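Local coordinates for protein glucose-1-phosphate thymidylyltransferase (Bacillus anthracis, PDB 4ECM) that catalyses the transfer of a thymidylyl group from dTTP to glucose 1-phosphate, yielding dTDP-glucose and pyrophosphate, a step in dTDP-L-rhamnose biosynthesis, at residues A[143-148]-A[152-157]. Numbering follows the deposited sequence.
Sequences VEEFTN and GAKVLL
The second half of a beta-alpha-beta crossover, which runs from strand 125-130 through helix 140-147 to the parallel strand 153-159 and passes over strand 190-198 between them, is joined here by F146 and K154. Short segments of helix and strand run nearly antiparallel, at 158°, with their axes 9.3 Å apart. F146 sends its ring from the last turn of the helix to the start of the strand. With CG anti to the backbone N (chi1 -174°), the ring reaches the strand backbone: F146 CE1 lies 3.6 Å from A153 CA, while G152 O meets the ring edge, 3.5 Å from F146 CZ. A large flat side chain suits this buried place, where it also touches L197 of strand 190-198 and makes a cation-pi contact with R125. G152, just ahead of the strand, has positive phi; a beta carbon there would collide with the carbonyl oxygen of the preceding residue, so the lack of a side chain suits the entry to the strand.

The aliphatic part of K154 runs counter to F146 beside it, with K154 CB 4.0 Å from F146 CD1. Its chain leaves the strand extended, then bends at chi3 and chi4, which puts K154 CE 3.9 Å from F146 N and carries NZ to E145, whose side chain it crosses at about a right angle. Lysine serves both needs here: its methylenes pack against the helix, and K154 NZ forms a salt bridge to E145 OE1 at 3.3 Å. That oxygen is met on its anti side, 26° out of the carboxylate plane. The bridge is one link in a wider polar cluster, since K154 NZ also bonds to T233 OG1 and N235 OD1, and N235 ND2 donates to E145 OE1. Strand 232-236 thus helps to hold the charged pair in place. A crossover helix packed in this way on the central mixed sheet is found in the Rossmann-like fold of the nucleotidyltransferase family.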
loop_
_atom_site.group_PDB
_atom_site.type_symbol
_atom_site.label_atom_id
_atom_site.label_comp_id
_atom_site.label_asym_id
_atom_site.label_seq_id
_atom_site.Cartn_x
_atom_site.Cartn_y
_atom_site.Cartn_z
ATOM N N VAL A 143 34.380 9.956 -10.787
ATOM C CA VAL A 143 33.576 11.082 -11.224
ATOM C C VAL A 143 34.493 12.280 -11.560
ATOM O O VAL A 143 34.305 12.933 -12.572
ATOM C CB VAL A 143 32.523 11.470 -10.180
ATOM C CG1 VAL A 143 31.830 12.772 -10.567
ATOM C CG2 VAL A 143 31.523 10.339 -10.005
ATOM N N GLU A 144 35.499 12.526 -10.729
ATOM C CA GLU A 144 36.462 13.608 -10.970
ATOM C C GLU A 144 37.225 13.428 -12.272
ATOM O O GLU A 144 37.435 14.402 -13.002
ATOM C CB GLU A 144 37.454 13.725 -9.811
ATOM C CG GLU A 144 36.821 14.233 -8.539
ATOM C CD GLU A 144 37.767 14.194 -7.344
ATOM O OE1 GLU A 144 38.826 13.525 -7.423
ATOM O OE2 GLU A 144 37.428 14.833 -6.326
ATOM N N GLU A 145 37.670 12.205 -12.554
ATOM C CA GLU A 145 38.347 11.934 -13.821
ATOM C C GLU A 145 37.416 12.165 -14.977
ATOM O O GLU A 145 37.802 12.767 -15.973
ATOM C CB GLU A 145 38.845 10.501 -13.947
ATOM C CG GLU A 145 40.198 10.229 -13.383
ATOM C CD GLU A 145 40.695 8.812 -13.719
ATOM O OE1 GLU A 145 40.325 8.252 -14.779
ATOM O OE2 GLU A 145 41.476 8.277 -12.914
ATOM N N PHE A 146 36.203 11.638 -14.866
ATOM C CA PHE A 146 35.228 11.805 -15.922
ATOM C C PHE A 146 34.918 13.297 -16.186
ATOM O O PHE A 146 34.785 13.689 -17.336
ATOM C CB PHE A 146 33.970 11.020 -15.615
ATOM C CG PHE A 146 32.968 11.025 -16.730
ATOM C CD1 PHE A 146 33.294 10.503 -17.964
ATOM C CD2 PHE A 146 31.683 11.500 -16.527
ATOM C CE1 PHE A 146 32.375 10.499 -18.998
ATOM C CE2 PHE A 146 30.749 11.488 -17.553
ATOM C CZ PHE A 146 31.097 10.983 -18.793
ATOM N N THR A 147 34.838 14.099 -15.124
ATOM C CA THR A 147 34.565 15.535 -15.248
ATOM C C THR A 147 35.686 16.231 -16.025
ATOM O O THR A 147 35.475 17.282 -16.620
ATOM C CB THR A 147 34.355 16.195 -13.861
ATOM O OG1 THR A 147 33.179 15.648 -13.242
ATOM C CG2 THR A 147 34.187 17.699 -13.994
ATOM N N ASN A 148 36.871 15.624 -16.024
ATOM C CA ASN A 148 38.017 16.122 -16.774
ATOM C C ASN A 148 38.129 15.489 -18.157
ATOM O O ASN A 148 39.076 15.764 -18.875
ATOM C CB ASN A 148 39.313 15.887 -16.005
ATOM C CG ASN A 148 39.529 16.917 -14.943
ATOM O OD1 ASN A 148 39.499 18.114 -15.218
ATOM N ND2 ASN A 148 39.757 16.469 -13.721
ATOM N N GLY A 152 32.182 11.774 -23.846
ATOM C CA GLY A 152 32.065 10.330 -23.874
ATOM C C GLY A 152 31.454 9.652 -22.675
ATOM O O GLY A 152 30.448 10.106 -22.128
ATOM N N ALA A 153 32.082 8.546 -22.281
ATOM C CA ALA A 153 31.603 7.717 -21.204
ATOM C C ALA A 153 32.761 7.061 -20.494
ATOM O O ALA A 153 33.916 7.099 -20.968
ATOM C CB ALA A 153 30.651 6.639 -21.755
ATOM N N LYS A 154 32.430 6.451 -19.366
ATOM C CA LYS A 154 33.374 5.722 -18.546
ATOM C C LYS A 154 32.656 4.552 -17.877
ATOM O O LYS A 154 31.525 4.688 -17.404
ATOM C CB LYS A 154 33.991 6.644 -17.478
ATOM C CG LYS A 154 34.942 5.942 -16.493
ATOM C CD LYS A 154 35.534 6.899 -15.447
ATOM C CE LYS A 154 36.537 7.928 -16.036
ATOM N NZ LYS A 154 37.782 7.355 -16.633
ATOM N N VAL A 155 33.321 3.408 -17.866
ATOM C CA VAL A 155 32.815 2.193 -17.237
ATOM C C VAL A 155 33.831 1.779 -16.186
ATOM O O VAL A 155 35.032 2.120 -16.297
ATOM C CB VAL A 155 32.566 1.051 -18.259
ATOM C CG1 VAL A 155 31.432 1.436 -19.202
ATOM C CG2 VAL A 155 33.845 0.711 -19.044
ATOM N N LEU A 156 33.345 1.089 -15.154
ATOM C CA LEU A 156 34.169 0.640 -14.035
ATOM C C LEU A 156 34.187 -0.879 -14.048
ATOM O O LEU A 156 33.130 -1.515 -14.090
ATOM C CB LEU A 156 33.607 1.157 -12.715
ATOM C CG LEU A 156 33.401 2.676 -12.637
ATOM C CD1 LEU A 156 32.933 3.101 -11.222
ATOM C CD2 LEU A 156 34.666 3.439 -13.045
ATOM N N LEU A 157 35.389 -1.452 -13.997
ATOM C CA LEU A 157 35.580 -2.897 -14.128
ATOM C C LEU A 157 35.960 -3.609 -12.836
ATOM O O LEU A 157 36.611 -3.039 -11.953
ATOM C CB LEU A 157 36.675 -3.196 -15.158
ATOM C CG LEU A 157 36.575 -2.523 -16.536
ATOM C CD1 LEU A 157 37.740 -2.986 -17.433
ATOM C CD2 LEU A 157 35.226 -2.805 -17.178
#